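Local coordinates for protein nucleoporin NUP82 (Chaetomium thermophilum, PDB 5CWW) that probably serves as a structural component of the nuclear pore complex and forms, through its N-terminal beta-propeller domain, a complex with nucleoporins NUP159 and NUP145N, at residues Pro499-Tyr503 and Ile513-Val519; Leu423-Ile428 and Ile439-Ile443. One frame throughout, in Å; residues are numbered along the deposited sequence.

Contact 1: residues Pro499-Tyr503 and Ile513-Val519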
ATOM      1  N   PRO B 499      -4.706 -15.600 -11.104  1.00 66.97           N
ATOM      2  CA  PRO B 499      -4.637 -14.641  -9.995  1.00 66.54           C
ATOM      3  C   PRO B 499      -4.783 -15.319  -8.635  1.00 58.94           C
ATOM      4  O   PRO B 499      -4.352 -14.767  -7.620  1.00 59.86           O
ATOM      5  CB  PRO B 499      -5.824 -13.701 -10.251  1.00 70.28           C
ATOM      6  CG  PRO B 499      -6.328 -14.030 -11.621  1.00 72.51           C
ATOM      7  CD  PRO B 499      -5.943 -15.442 -11.887  1.00 72.70           C
ATOM      8  N   TYR B 500      -5.386 -16.506  -8.625  1.00 53.66           N
ATOM      9  CA  TYR B 500      -5.707 -17.192  -7.379  1.00 47.58           C
ATOM     10  C   TYR B 500      -4.558 -18.070  -6.906  1.00 48.62           C
ATOM     11  O   TYR B 500      -4.683 -18.788  -5.917  1.00 48.84           O
ATOM     12  CB  TYR B 500      -6.988 -18.010  -7.551  1.00 48.08           C
ATOM     13  CG  TYR B 500      -8.186 -17.121  -7.777  1.00 49.93           C
ATOM     14  CD1 TYR B 500      -8.774 -16.438  -6.721  1.00 49.82           C
ATOM     15  CD2 TYR B 500      -8.706 -16.935  -9.048  1.00 52.55           C
ATOM     16  CE1 TYR B 500      -9.860 -15.607  -6.923  1.00 51.19           C
ATOM     17  CE2 TYR B 500      -9.793 -16.107  -9.261  1.00 52.99           C
ATOM     18  CZ  TYR B 500     -10.364 -15.444  -8.195  1.00 52.42           C
ATOM     19  OH  TYR B 500     -11.444 -14.617  -8.402  1.00 53.19           O
ATOM     20  N   SER B 501      -3.439 -18.003  -7.618  1.00 50.04           N
ATOM     21  CA  SER B 501      -2.184 -18.559  -7.133  1.00 52.28           C
ATOM     22  C   SER B 501      -1.182 -17.427  -6.967  1.00 50.65           C
ATOM     23  O   SER B 501      -1.259 -16.418  -7.663  1.00 49.95           O
ATOM     24  CB  SER B 501      -1.649 -19.621  -8.096  1.00 56.77           C
ATOM     25  OG  SER B 501      -2.493 -20.759  -8.117  1.00 59.72           O
ATOM     26  N   PHE B 502      -0.247 -17.590  -6.039  1.00 47.90           N
ATOM     27  CA  PHE B 502       0.767 -16.568  -5.798  1.00 49.99           C
ATOM     28  C   PHE B 502       1.919 -17.148  -4.987  1.00 52.44           C
ATOM     29  O   PHE B 502       1.836 -18.279  -4.497  1.00 54.67           O
ATOM     30  CB  PHE B 502       0.161 -15.356  -5.077  1.00 49.89           C
ATOM     31  CG  PHE B 502      -0.633 -15.706  -3.850  1.00 50.46           C
ATOM     32  CD1 PHE B 502      -1.964 -16.074  -3.951  1.00 50.23           C
ATOM     33  CD2 PHE B 502      -0.049 -15.653  -2.594  1.00 51.71           C
ATOM     34  CE1 PHE B 502      -2.697 -16.392  -2.822  1.00 50.67           C
ATOM     35  CE2 PHE B 502      -0.776 -15.969  -1.463  1.00 52.21           C
ATOM     36  CZ  PHE B 502      -2.102 -16.341  -1.577  1.00 51.50           C
ATOM     37  N   TYR B 503       2.992 -16.373  -4.857  1.00 51.44           N
ATOM     38  CA  TYR B 503       4.202 -16.838  -4.192  1.00 50.89           C
ATOM     39  C   TYR B 503       4.576 -15.986  -2.986  1.00 51.24           C
ATOM     40  O   TYR B 503       4.221 -14.815  -2.905  1.00 47.83           O
ATOM     41  CB  TYR B 503       5.364 -16.863  -5.180  1.00 52.29           C
ATOM     42  CG  TYR B 503       5.062 -17.685  -6.401  1.00 54.10           C
ATOM     43  CD1 TYR B 503       5.276 -19.053  -6.402  1.00 55.44           C
ATOM     44  CD2 TYR B 503       4.559 -17.097  -7.554  1.00 54.52           C
ATOM     45  CE1 TYR B 503       4.994 -19.815  -7.510  1.00 58.75           C
ATOM     46  CE2 TYR B 503       4.276 -17.855  -8.675  1.00 57.46           C
ATOM     47  CZ  TYR B 503       4.497 -19.216  -8.645  1.00 59.60           C
ATOM     48  OH  TYR B 503       4.220 -19.986  -9.751  1.00 62.64           O
ATOM     49  N   ILE B 513       1.507 -20.882  -3.343  1.00 56.72           N
ATOM     50  CA  ILE B 513       0.206 -20.930  -2.685  1.00 56.08           C
ATOM     51  C   ILE B 513      -0.890 -20.844  -3.737  1.00 55.37           C
ATOM     52  O   ILE B 513      -0.754 -20.104  -4.712  1.00 56.77           O
ATOM     53  CB  ILE B 513       0.026 -19.772  -1.669  1.00 60.06           C
ATOM     54  CG1 ILE B 513       1.084 -19.850  -0.564  1.00 61.29           C
ATOM     55  CG2 ILE B 513      -1.373 -19.798  -1.061  1.00 57.79           C
ATOM     56  CD1 ILE B 513       1.185 -18.592   0.279  1.00 61.47           C
ATOM     57  N   SER B 514      -1.972 -21.593  -3.538  1.00 55.23           N
ATOM     58  CA  SER B 514      -3.125 -21.506  -4.428  1.00 54.26           C
ATOM     59  C   SER B 514      -4.450 -21.628  -3.687  1.00 54.50           C
ATOM     60  O   SER B 514      -4.597 -22.457  -2.788  1.00 54.49           O
ATOM     61  CB  SER B 514      -3.060 -22.584  -5.498  1.00 54.87           C
ATOM     62  OG  SER B 514      -4.270 -22.591  -6.233  1.00 54.35           O
ATOM     63  N   LEU B 515      -5.412 -20.805  -4.091  1.00 55.27           N
ATOM     64  CA  LEU B 515      -6.736 -20.787  -3.479  1.00 56.31           C
ATOM     65  C   LEU B 515      -7.760 -21.548  -4.317  1.00 58.01           C
ATOM     66  O   LEU B 515      -8.932 -21.622  -3.951  1.00 57.67           O
ATOM     67  CB  LEU B 515      -7.200 -19.345  -3.275  1.00 55.24           C
ATOM     68  CG  LEU B 515      -6.168 -18.428  -2.617  1.00 55.96           C
ATOM     69  CD1 LEU B 515      -6.748 -17.039  -2.391  1.00 55.29           C
ATOM     70  CD2 LEU B 515      -5.664 -19.022  -1.311  1.00 54.94           C
ATOM     71  N   THR B 516      -7.316 -22.106  -5.439  1.00 62.22           N
ATOM     72  CA  THR B 516      -8.166 -22.971  -6.250  1.00 67.96           C
ATOM     73  C   THR B 516      -7.953 -24.421  -5.835  1.00 72.52           C
ATOM     74  O   THR B 516      -6.878 -24.770  -5.352  1.00 72.19           O
ATOM     75  CB  THR B 516      -7.868 -22.825  -7.754  1.00 70.68           C
ATOM     76  OG1 THR B 516      -6.538 -23.283  -8.029  1.00 73.68           O
ATOM     77  CG2 THR B 516      -8.010 -21.376  -8.196  1.00 69.03           C
ATOM     78  N   PRO B 517      -8.975 -25.277  -6.020  1.00 80.20           N
ATOM     79  CA  PRO B 517     -10.296 -24.962  -6.572  1.00 81.58           C
ATOM     80  C   PRO B 517     -11.274 -24.419  -5.530  1.00 76.00           C
ATOM     81  O   PRO B 517     -12.450 -24.233  -5.844  1.00 78.11           O
ATOM     82  CB  PRO B 517     -10.774 -26.313  -7.107  1.00 85.61           C
ATOM     83  CG  PRO B 517     -10.147 -27.302  -6.200  1.00 87.11           C
ATOM     84  CD  PRO B 517      -8.804 -26.728  -5.823  1.00 85.13           C
ATOM     85  N   TRP B 518     -10.796 -24.168  -4.315  1.00 66.22           N
ATOM     86  CA  TRP B 518     -11.679 -23.775  -3.221  1.00 69.62           C
ATOM     87  C   TRP B 518     -12.492 -22.517  -3.523  1.00 57.26           C
ATOM     88  O   TRP B 518     -13.661 -22.432  -3.143  1.00 55.30           O
ATOM     89  CB  TRP B 518     -10.876 -23.557  -1.939  1.00 78.25           C
ATOM     90  CG  TRP B 518     -11.673 -22.860  -0.890  1.00 95.50           C
ATOM     91  CD1 TRP B 518     -12.546 -23.424  -0.009  1.00103.37           C
ATOM     92  CD2 TRP B 518     -11.684 -21.452  -0.622  1.00104.18           C
ATOM     93  NE1 TRP B 518     -13.099 -22.455   0.794  1.00106.93           N
ATOM     94  CE2 TRP B 518     -12.587 -21.236   0.434  1.00108.17           C
ATOM     95  CE3 TRP B 518     -11.017 -20.356  -1.176  1.00107.77           C
ATOM     96  CZ2 TRP B 518     -12.838 -19.967   0.953  1.00111.12           C
ATOM     97  CZ3 TRP B 518     -11.266 -19.098  -0.659  1.00109.58           C
ATOM     98  CH2 TRP B 518     -12.168 -18.914   0.394  1.00110.97           C
ATOM     99  N   VAL B 519     -11.885 -21.543  -4.194  1.00 57.15           N
ATOM    100  CA  VAL B 519     -12.584 -20.302  -4.515  1.00 56.74           C
ATOM    101  C   VAL B 519     -13.687 -20.557  -5.537  1.00 56.28           C
ATOM    102  O   VAL B 519     -14.723 -19.893  -5.527  1.00 55.19           O
ATOM    103  CB  VAL B 519     -11.628 -19.212  -5.065  1.00 53.23           C
ATOM    104  CG1 VAL B 519     -10.690 -18.727  -3.978  1.00 52.07           C
ATOM    105  CG2 VAL B 519     -10.849 -19.716  -6.274  1.00 54.09           C
TER

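Contact 2: residues Leu423-Ile428 and Ile439-Ile443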
ATOM      1  N   LEU B 423     -13.887 -15.845  -8.245  1.00 59.39           N
ATOM      2  CA  LEU B 423     -14.745 -15.559  -7.099  1.00 55.97           C
ATOM      3  C   LEU B 423     -15.292 -14.136  -7.132  1.00 51.30           C
ATOM      4  O   LEU B 423     -14.545 -13.172  -7.331  1.00 50.42           O
ATOM      5  CB  LEU B 423     -13.972 -15.781  -5.797  1.00 53.28           C
ATOM      6  CG  LEU B 423     -14.774 -15.645  -4.498  1.00 50.43           C
ATOM      7  CD1 LEU B 423     -15.813 -16.751  -4.381  1.00 50.98           C
ATOM      8  CD2 LEU B 423     -13.842 -15.653  -3.295  1.00 50.84           C
ATOM      9  N   SER B 424     -16.594 -14.005  -6.903  1.00 52.34           N
ATOM     10  CA  SER B 424     -17.251 -12.701  -6.894  1.00 51.10           C
ATOM     11  C   SER B 424     -17.022 -11.950  -5.580  1.00 49.64           C
ATOM     12  O   SER B 424     -17.898 -11.223  -5.113  1.00 51.04           O
ATOM     13  CB  SER B 424     -18.752 -12.867  -7.144  1.00 53.54           C
ATOM     14  OG  SER B 424     -19.336 -13.730  -6.183  1.00 55.13           O
ATOM     15  N   LEU B 425     -15.841 -12.125  -4.993  1.00 45.28           N
ATOM     16  CA  LEU B 425     -15.474 -11.436  -3.761  1.00 45.86           C
ATOM     17  C   LEU B 425     -14.004 -11.063  -3.801  1.00 44.93           C
ATOM     18  O   LEU B 425     -13.182 -11.807  -4.337  1.00 46.03           O
ATOM     19  CB  LEU B 425     -15.734 -12.315  -2.536  1.00 47.97           C
ATOM     20  CG  LEU B 425     -17.152 -12.804  -2.243  1.00 52.34           C
ATOM     21  CD1 LEU B 425     -17.091 -13.849  -1.146  1.00 53.97           C
ATOM     22  CD2 LEU B 425     -18.062 -11.657  -1.835  1.00 53.68           C
ATOM     23  N   ASN B 426     -13.669  -9.912  -3.232  1.00 44.17           N
ATOM     24  CA  ASN B 426     -12.273  -9.557  -3.040  1.00 45.08           C
ATOM     25  C   ASN B 426     -11.638 -10.498  -2.026  1.00 45.13           C
ATOM     26  O   ASN B 426     -12.254 -10.838  -1.012  1.00 44.93           O
ATOM     27  CB  ASN B 426     -12.124  -8.106  -2.578  1.00 44.33           C
ATOM     28  CG  ASN B 426     -12.759  -7.120  -3.533  1.00 46.88           C
ATOM     29  OD1 ASN B 426     -12.377  -7.034  -4.701  1.00 46.34           O
ATOM     30  ND2 ASN B 426     -13.720  -6.350  -3.038  1.00 47.63           N
ATOM     31  N   ILE B 427     -10.420 -10.937  -2.317  1.00 45.93           N
ATOM     32  CA  ILE B 427      -9.642 -11.728  -1.377  1.00 46.79           C
ATOM     33  C   ILE B 427      -8.420 -10.920  -0.970  1.00 46.58           C
ATOM     34  O   ILE B 427      -7.586 -10.571  -1.806  1.00 47.61           O
ATOM     35  CB  ILE B 427      -9.207 -13.081  -1.972  1.00 45.80           C
ATOM     36  CG1 ILE B 427     -10.427 -13.838  -2.511  1.00 47.27           C
ATOM     37  CG2 ILE B 427      -8.488 -13.914  -0.914  1.00 44.88           C
ATOM     38  CD1 ILE B 427     -10.096 -15.135  -3.229  1.00 49.03           C
ATOM     39  N   ILE B 428      -8.339 -10.607   0.317  1.00 46.89           N
ATOM     40  CA  ILE B 428      -7.241  -9.817   0.850  1.00 46.33           C
ATOM     41  C   ILE B 428      -6.262 -10.744   1.560  1.00 48.58           C
ATOM     42  O   ILE B 428      -6.597 -11.373   2.566  1.00 49.27           O
ATOM     43  CB  ILE B 428      -7.745  -8.720   1.813  1.00 45.14           C
ATOM     44  CG1 ILE B 428      -8.559  -7.670   1.048  1.00 45.75           C
ATOM     45  CG2 ILE B 428      -6.578  -8.008   2.495  1.00 44.39           C
ATOM     46  CD1 ILE B 428      -9.978  -8.072   0.702  1.00 46.24           C
ATOM     47  N   ILE B 439      -5.605 -15.249   4.864  1.00 50.01           N
ATOM     48  CA  ILE B 439      -6.517 -15.112   3.735  1.00 49.90           C
ATOM     49  C   ILE B 439      -7.863 -14.608   4.232  1.00 51.45           C
ATOM     50  O   ILE B 439      -8.565 -15.308   4.964  1.00 51.87           O
ATOM     51  CB  ILE B 439      -6.708 -16.448   2.986  1.00 49.67           C
ATOM     52  CG1 ILE B 439      -5.352 -17.064   2.622  1.00 49.98           C
ATOM     53  CG2 ILE B 439      -7.573 -16.248   1.743  1.00 50.79           C
ATOM     54  CD1 ILE B 439      -4.475 -16.173   1.759  1.00 47.54           C
ATOM     55  N   CYS B 440      -8.210 -13.391   3.834  1.00 50.50           N
ATOM     56  CA  CYS B 440      -9.448 -12.758   4.266  1.00 50.96           C
ATOM     57  C   CYS B 440     -10.400 -12.554   3.097  1.00 51.77           C
ATOM     58  O   CYS B 440      -9.968 -12.293   1.974  1.00 53.72           O
ATOM     59  CB  CYS B 440      -9.152 -11.415   4.935  1.00 49.53           C
ATOM     60  SG  CYS B 440      -7.948 -11.531   6.268  1.00 50.62           S
ATOM     61  N   LEU B 441     -11.695 -12.664   3.376  1.00 52.29           N
ATOM     62  CA  LEU B 441     -12.723 -12.466   2.366  1.00 49.70           C
ATOM     63  C   LEU B 441     -13.505 -11.194   2.655  1.00 50.08           C
ATOM     64  O   LEU B 441     -13.909 -10.942   3.792  1.00 51.38           O
ATOM     65  CB  LEU B 441     -13.670 -13.663   2.314  1.00 50.45           C
ATOM     66  CG  LEU B 441     -13.032 -15.019   2.009  1.00 49.70           C
ATOM     67  CD1 LEU B 441     -14.051 -16.137   2.209  1.00 52.29           C
ATOM     68  CD2 LEU B 441     -12.471 -15.046   0.593  1.00 49.89           C
ATOM     69  N   ASP B 442     -13.711 -10.396   1.614  1.00 50.89           N
ATOM     70  CA  ASP B 442     -14.488  -9.171   1.727  1.00 51.21           C
ATOM     71  C   ASP B 442     -15.973  -9.479   1.563  1.00 51.62           C
ATOM     72  O   ASP B 442     -16.538  -9.330   0.479  1.00 52.29           O
ATOM     73  CB  ASP B 442     -14.025  -8.147   0.690  1.00 51.78           C
ATOM     74  CG  ASP B 442     -14.778  -6.836   0.787  1.00 52.65           C
ATOM     75  OD1 ASP B 442     -15.414  -6.587   1.836  1.00 54.06           O
ATOM     76  OD2 ASP B 442     -14.723  -6.048  -0.181  1.00 52.98           O
ATOM     77  N   ILE B 443     -16.591  -9.916   2.656  1.00 52.10           N
ATOM     78  CA  ILE B 443     -17.995 -10.310   2.662  1.00 55.54           C
ATOM     79  C   ILE B 443     -18.922  -9.119   2.455  1.00 55.74           C
ATOM     80  O   ILE B 443     -19.942  -9.226   1.776  1.00 57.55           O
ATOM     81  CB  ILE B 443     -18.369 -10.999   3.995  1.00 60.10           C
ATOM     82  CG1 ILE B 443     -17.439 -12.186   4.270  1.00 61.23           C
ATOM     83  CG2 ILE B 443     -19.825 -11.446   3.990  1.00 63.10           C
ATOM     84  CD1 ILE B 443     -17.435 -13.245   3.184  1.00 62.73           C
TER
HETATM   85  O   HOH W   1     -15.917  -8.507  -2.014  1.00 44.24           O

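Contact 1: residues Pro499-Tyr503 and Ile513-Val519
The apolar centre is built round the rings of Phe502 and Tyr500. The Phe502 ring lies against Ile513: CB of Ile513 sits 4.1 Å from the ring centroid and 20° off its normal, a CH-pi contact, and Ile513 CG2 reaches Phe502 CZ at 3.6 Å. Leu515 meets the same ring at its edge, CG to Phe502 CE1 4.0 Å. The Tyr500 ring takes Val519 CG2 over one face, 4.2 Å from its centroid, so the first turn of helix 518-526 is packed onto the loop before strand 501-506. Thr516 CG2 approaches Tyr500 CB at 3.6 Å.

Outside these groups runs the antiparallel ladder. Phe502 and Ile513 are a hydrogen-bonded pair, with Phe502 N to Ile513 O and Ile513 N to Phe502 O both 2.9 Å; Ser501 and Ser514 form the adjoining non-hydrogen-bonded pair, CA to CA 4.1 Å. Beyond the strands the ladder gains one more rung, Leu515 N to Tyr500 O at 2.8 Å.

The polar edge is the sheet face bearing the two serines. Ser514 OG donates a weak bond to Ser501 OG (3.2 Å), whose stronger partner is Tyr512 OH, and accepts from Thr516 OG1 (3.0 Å) and Thr516 N (3.2 Å), the latter closing an ST turn. A cis peptide then leads to Pro517, the N-cap residue.

Apolar packing on the Phe502-Ile513 face and hydroxyl bonding on the serine face thus divide the chemistry of this hairpin end, and through a turn bonded at backbone and side chain the chain passes from the blade's third strand into helix 518-526, part of the helical insertion before outermost strand 548-554.

Contact 2: residues Leu423-Ile428 and Ile439-Ile443
Backbone hydrogen bonds zip the open end of the hairpin formed by strands 427-432 and 437-441. Ile428 and Cys440 are the hydrogen-bonded antiparallel pair, with Ile428 N to Cys440 O and Cys440 N to Ile428 O both 2.9 Å. Ile427 and Leu441 follow as a non-hydrogen-bonded pair, CA to CA 4.9 Å, where Ile427 CA also makes a CA-H...O contact of 3.4 Å with Cys440 O. Asp442 N adds a rung to Asn426 O at 3.0 Å.

Side-chain and water bonds reinforce that last rung. Asn426 ND2 donates to Asp442 OD2 at 3.0 Å, and a water accepts from Asn426 N (2.9 Å) while donating to Asp442 O (2.7 Å). Asp442 OD2 also accepts from Val446 N, its strongest partner, while OD1 takes Gly445 N; Asn426 OD1 accepts from Glu397 N. Asp442 centres an inverse gamma turn, with a weak Ile443 N to Leu441 O bond of 3.1 Å, that turns the chain at Asp442.

Apolar contacts flank the ladder. On the Ile427-Leu441 face, Ile427 CG1 touches Leu441 CD2 at 3.9 Å, Ile427 CG2 touches Ile439 CG2 at 3.7 Å, and Leu423 CD2 comes to 4.2 Å from Leu441 CD2. On the other face, Ile428 CB lies 4.4 Å from Cys440 CB.

Strands 389-395 and 469-476 bond the hairpin from its outer edges, making these the two middle strands of one propeller blade; helix 518-526 covers Ile427 and Leu441 through Val519 and Trp518, and side chains of the NUP159 chain pack on Leu425, Leu441 and Ile443.

How the contacts relate
Contact 2 comes first along the chain and is complete before contact 1 begins; their centres lie about 12 Å apart. Each joins the ends of a hairpin made by the two middle strands of a blade; the two blades, one holding strands 389-395, 427-432, 437-441 and 469-476, the other strands 491-494, 501-506, 509-514 and 548-554, follow each other in the beta-propeller. They touch directly: Tyr500 OH of contact 1 lies 2.7 Å from Leu423 N of contact 2, a probable hydrogen bond, while Val519 CG1 and Tyr500 CE1 each stand 3.7 Å from Ile427 CD1. Tyr500 and helix 518-526 therefore knit consecutive blades together, next to the surface that contact 2 offers to NUP159.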